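Local structure of hypothetical protein yigZ (Escherichia coli, 1VI7) at residues V185-F188 with S189-A193; F72-G76 with E77-T81. The protein is of unknown function, a monomeric IMPACT family member that may bind guanyl ribonucleotides and hydrolyse ribonucleoside triphosphates. All blocks are in the same frame, centred on the assembly; numbering follows the deposited sequence.

Both contacts are local, each made within one unbroken run of chain, and they neither nest nor cross: contact 2 is finished long before contact 1 begins. After the short strand 7-10, the chain lays down strands 14-20, 23-31, 57-60 and 71-73 of a five-stranded antiparallel sheet that 98-105 later completes. As it leaves the outermost strand 71-73, contact 2 folds residues 72-81 through two tight turns that lead to helix 84-93 and lie against helix 113-128. After strands 140-146, 164-170 and 174-180 of another sheet, contact 1 forms the first turns of helix 185-196. The contacts lie on opposite sides of the chain's centre, their own centres about 52 Å apart.

Contact 1 (V185-F188 with S189-A193)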
loop_
_atom_site.group_PDB
_atom_site.type_symbol
_atom_site.label_atom_id
_atom_site.label_comp_id
_atom_site.label_asym_id
_atom_site.label_seq_id
_atom_site.Cartn_x
_atom_site.Cartn_y
_atom_site.Cartn_z
ATOM N N VAL A 185 17.385 3.738 -16.145
ATOM C CA VAL A 185 17.199 3.017 -17.386
ATOM C C VAL A 185 18.296 3.248 -18.401
ATOM O O VAL A 185 18.785 2.330 -19.066
ATOM C CB VAL A 185 15.839 3.407 -18.000
ATOM C CG1 VAL A 185 15.788 4.923 -18.244
ATOM C CG2 VAL A 185 15.514 2.672 -19.274
ATOM N N ALA A 186 18.700 4.495 -18.587
ATOM C CA ALA A 186 19.724 4.878 -19.543
ATOM C C ALA A 186 21.085 4.368 -19.098
ATOM O O ALA A 186 21.919 3.989 -19.897
ATOM C CB ALA A 186 19.755 6.383 -19.664
ATOM N N GLU A 187 21.304 4.387 -17.787
ATOM C CA GLU A 187 22.578 3.910 -17.259
ATOM C C GLU A 187 22.615 2.379 -17.395
ATOM O O GLU A 187 23.669 1.823 -17.678
ATOM C CB GLU A 187 22.826 4.324 -15.817
ATOM C CG GLU A 187 24.041 3.631 -15.195
ATOM C CD GLU A 187 23.949 3.510 -13.689
ATOM O OE1 GLU A 187 24.665 2.667 -13.104
ATOM O OE2 GLU A 187 23.139 4.280 -13.113
ATOM N N PHE A 188 21.469 1.759 -17.210
ATOM C CA PHE A 188 21.322 0.319 -17.312
ATOM C C PHE A 188 21.493 -0.111 -18.767
ATOM O O PHE A 188 22.220 -1.042 -19.053
ATOM C CB PHE A 188 19.932 -0.090 -16.802
ATOM C CG PHE A 188 19.690 -1.565 -16.817
ATOM C CD1 PHE A 188 18.724 -2.113 -17.655
ATOM C CD2 PHE A 188 20.452 -2.412 -16.034
ATOM C CE1 PHE A 188 18.468 -3.470 -17.645
ATOM C CE2 PHE A 188 20.223 -3.778 -16.032
ATOM C CZ PHE A 188 19.215 -4.293 -16.820
ATOM N N SER A 189 20.826 0.580 -19.675
ATOM C CA SER A 189 20.922 0.262 -21.090
ATOM C C SER A 189 22.390 0.340 -21.498
ATOM O O SER A 189 22.907 -0.624 -22.070
ATOM C CB SER A 189 20.063 1.176 -21.940
ATOM O OG SER A 189 18.678 0.968 -21.811
ATOM N N ALA A 190 23.056 1.441 -21.178
ATOM C CA ALA A 190 24.480 1.589 -21.495
ATOM C C ALA A 190 25.268 0.421 -20.915
ATOM O O ALA A 190 25.972 -0.310 -21.612
ATOM C CB ALA A 190 25.021 2.887 -20.948
ATOM N N LYS A 191 25.137 0.227 -19.588
ATOM C CA LYS A 191 25.840 -0.893 -18.975
ATOM C C LYS A 191 25.530 -2.177 -19.759
ATOM O O LYS A 191 26.453 -2.946 -20.003
ATOM C CB LYS A 191 25.468 -1.077 -17.516
ATOM C CG LYS A 191 26.462 -0.481 -16.529
ATOM C CD LYS A 191 25.745 0.303 -15.436
ATOM C CE LYS A 191 25.586 -0.481 -14.154
ATOM N NZ LYS A 191 26.900 -0.609 -13.445
ATOM N N LEU A 192 24.278 -2.383 -20.103
ATOM C CA LEU A 192 23.786 -3.575 -20.782
ATOM C C LEU A 192 24.433 -3.739 -22.147
ATOM O O LEU A 192 24.926 -4.792 -22.505
ATOM C CB LEU A 192 22.280 -3.475 -20.944
ATOM C CG LEU A 192 21.392 -4.687 -20.943
ATOM C CD1 LEU A 192 21.216 -5.307 -19.575
ATOM C CD2 LEU A 192 20.014 -4.304 -21.493
ATOM N N ALA A 193 24.412 -2.653 -22.915
ATOM C CA ALA A 193 25.013 -2.666 -24.249
ATOM C C ALA A 193 26.494 -2.948 -24.157
ATOM O O ALA A 193 27.011 -3.805 -24.870
ATOM C CB ALA A 193 24.689 -1.365 -24.973
#
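Helix 185-196 of the C-terminal alpha+beta unit, whose beta-alpha-beta-beta-alpha-beta order is consistent with a ferredoxin-like topology, is amphipathic, and its opening turns pair Phe188 with Leu192, Glu187 with Lys191 and Val185 with Ser189, each four residues apart. On the buried face Phe188 CZ meets Leu192 CD1 at 3.6 Å; the methyl approaches the far end of the ring at a slant. With CG opposite its own backbone N (chi1 -178°), the phenyl stands well clear of the helix axis, and the leucine branch fills in beside it. Large apolar groups suit this inward face.

The polar pair runs alongside on another flank. Glu187, extended beyond CG, and Lys191 point the same way, and the aliphatic part of the lysine lies against the acid, CE coming 3.4 Å from Glu187 OE1. The charges themselves make only a long salt bridge, 4.0 Å from Glu187 OE1 to Lys191 NZ; the ammonium of the bent lysine is hydrogen-bonded to Gln160.

Ser189 turns back on its own helix. Its OG, beside the backbone N, donates to Val185 O at 3.1 Å, while Ser189 N reaches the same oxygen at 2.8 Å. The two donors come from opposite faces of the carbonyl plane, so one acceptor serves both. Ala186 and Ala190, small and exposed, continue the helical ladder with Ala190 N to Ala186 O at 3.1 Å.

Around this helix, Val185 touches Tyr142 and Leu192 touches Leu144, both on strand 140-146, while Phe188 leans on Leu202 just before strand 203-204; Glu187 and Lys191 border Cys161, which follows helix 151-160.

Contact 2 (F72-G76 with E77-T81); sequences FSDDG and EPAGT
Asp74 and Glu77 are the first and last residues of a type I' beta turn, reached as the chain leaves edge strand 71-73. The turn is closed by Glu77 N donating to Asp74 O at 3.2 Å; the N-H points nearly straight at the oxygen (168°) but comes from well above the carbonyl plane. Asp75 and Gly76 fill the corners with positive phi. At Gly76 a CB would press against the preceding carbonyl oxygen, so glycine is the natural residue there.

The packed side faces helix 113-128. Glu77 is buried, its side chain bent at chi2 and set near Cys56 and Leu116; buried Thr81 rests on Leu116 and Val117, and the Pro78 ring also meets Leu116. Asp74 links the two turns: its CG sits beside its own backbone N (chi1 -65°), which directs the carboxylate toward the type II turn from Pro78 to Thr81. There Gly80, third in the turn, suits its positive phi, and Thr81 N returns a weak bond to Pro78 O.

The looser side holds Asp75 and Gly76, with the outer Ala79-Gly80 corner, all exposed, although Asp75 OD2 is still held by His55 N.

The chemistry is that of acids with separate tasks. The Asp74 carboxylate is held loosely, OD1 taking a weak bond from Ala82 N, and its exact position is doubtful, whereas Glu77 OE1, gripped by Arg104 and Tyr120, anchors the loop to the sheet and helix 113-128 and is probably stabilised as a carboxylate.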
loop_
_atom_site.group_PDB
_atom_site.type_symbol
_atom_site.label_atom_id
_atom_site.label_comp_id
_atom_site.label_asym_id
_atom_site.label_seq_id
_atom_site.Cartn_x
_atom_site.Cartn_y
_atom_site.Cartn_z
ATOM N N PHE A 72 -13.585 -1.353 2.968
ATOM C CA PHE A 72 -14.080 -0.917 4.276
ATOM C C PHE A 72 -14.955 -1.962 4.950
ATOM O O PHE A 72 -15.215 -3.029 4.391
ATOM C CB PHE A 72 -14.817 0.414 4.162
ATOM C CG PHE A 72 -15.987 0.381 3.226
ATOM C CD1 PHE A 72 -15.815 0.611 1.875
ATOM C CD2 PHE A 72 -17.252 0.058 3.700
ATOM C CE1 PHE A 72 -16.880 0.538 0.996
ATOM C CE2 PHE A 72 -18.325 0.018 2.834
ATOM C CZ PHE A 72 -18.134 0.234 1.494
ATOM N N SER A 73 -15.386 -1.717 6.190
ATOM C CA SER A 73 -16.261 -2.654 6.881
ATOM C C SER A 73 -16.810 -2.102 8.181
ATOM O O SER A 73 -16.058 -1.535 8.981
ATOM C CB SER A 73 -15.577 -3.996 7.121
ATOM O OG SER A 73 -16.429 -4.861 7.895
ATOM N N ASP A 74 -18.092 -2.361 8.461
ATOM C CA ASP A 74 -18.676 -1.852 9.691
ATOM C C ASP A 74 -18.494 -2.788 10.881
ATOM O O ASP A 74 -18.553 -2.317 12.015
ATOM C CB ASP A 74 -20.150 -1.546 9.591
ATOM C CG ASP A 74 -20.588 -0.459 8.666
ATOM O OD1 ASP A 74 -19.844 0.427 8.184
ATOM O OD2 ASP A 74 -21.822 -0.449 8.359
ATOM N N ASP A 75 -18.453 -4.084 10.629
ATOM C CA ASP A 75 -18.332 -5.060 11.714
ATOM C C ASP A 75 -19.375 -4.790 12.789
ATOM O O ASP A 75 -19.066 -4.418 13.927
ATOM C CB ASP A 75 -16.911 -5.112 12.229
ATOM C CG ASP A 75 -16.688 -5.852 13.520
ATOM O OD1 ASP A 75 -16.820 -7.095 13.533
ATOM O OD2 ASP A 75 -16.414 -5.165 14.528
ATOM N N GLY A 76 -20.654 -4.870 12.369
ATOM C CA GLY A 76 -21.734 -4.737 13.318
ATOM C C GLY A 76 -22.230 -3.357 13.622
ATOM O O GLY A 76 -23.310 -3.246 14.250
ATOM N N GLU A 77 -21.499 -2.305 13.252
ATOM C CA GLU A 77 -22.019 -0.935 13.473
ATOM C C GLU A 77 -22.991 -0.642 12.324
ATOM O O GLU A 77 -22.846 -1.189 11.217
ATOM C CB GLU A 77 -20.906 0.063 13.580
ATOM C CG GLU A 77 -20.083 0.180 14.826
ATOM C CD GLU A 77 -20.814 0.551 16.091
ATOM O OE1 GLU A 77 -20.194 1.124 17.012
ATOM O OE2 GLU A 77 -22.024 0.223 16.191
ATOM N N PRO A 78 -24.009 0.159 12.560
ATOM C CA PRO A 78 -25.019 0.463 11.564
ATOM C C PRO A 78 -24.459 0.802 10.212
ATOM O O PRO A 78 -23.664 1.733 10.067
ATOM C CB PRO A 78 -25.824 1.580 12.163
ATOM C CG PRO A 78 -25.205 1.954 13.453
ATOM C CD PRO A 78 -24.277 0.843 13.850
ATOM N N ALA A 79 -24.921 0.167 9.164
ATOM C CA ALA A 79 -24.458 0.360 7.806
ATOM C C ALA A 79 -24.126 1.804 7.454
ATOM O O ALA A 79 -24.868 2.716 7.828
ATOM C CB ALA A 79 -25.477 -0.199 6.819
ATOM N N GLY A 80 -23.029 2.014 6.745
ATOM C CA GLY A 80 -22.508 3.252 6.269
ATOM C C GLY A 80 -22.126 4.269 7.338
ATOM O O GLY A 80 -21.934 5.465 7.028
ATOM N N THR A 81 -21.942 3.817 8.577
ATOM C CA THR A 81 -21.659 4.694 9.700
ATOM C C THR A 81 -20.308 4.478 10.325
ATOM O O THR A 81 -19.875 5.290 11.157
ATOM C CB THR A 81 -22.811 4.579 10.729
ATOM O OG1 THR A 81 -23.237 5.879 11.154
ATOM C CG2 THR A 81 -22.432 3.745 11.925
#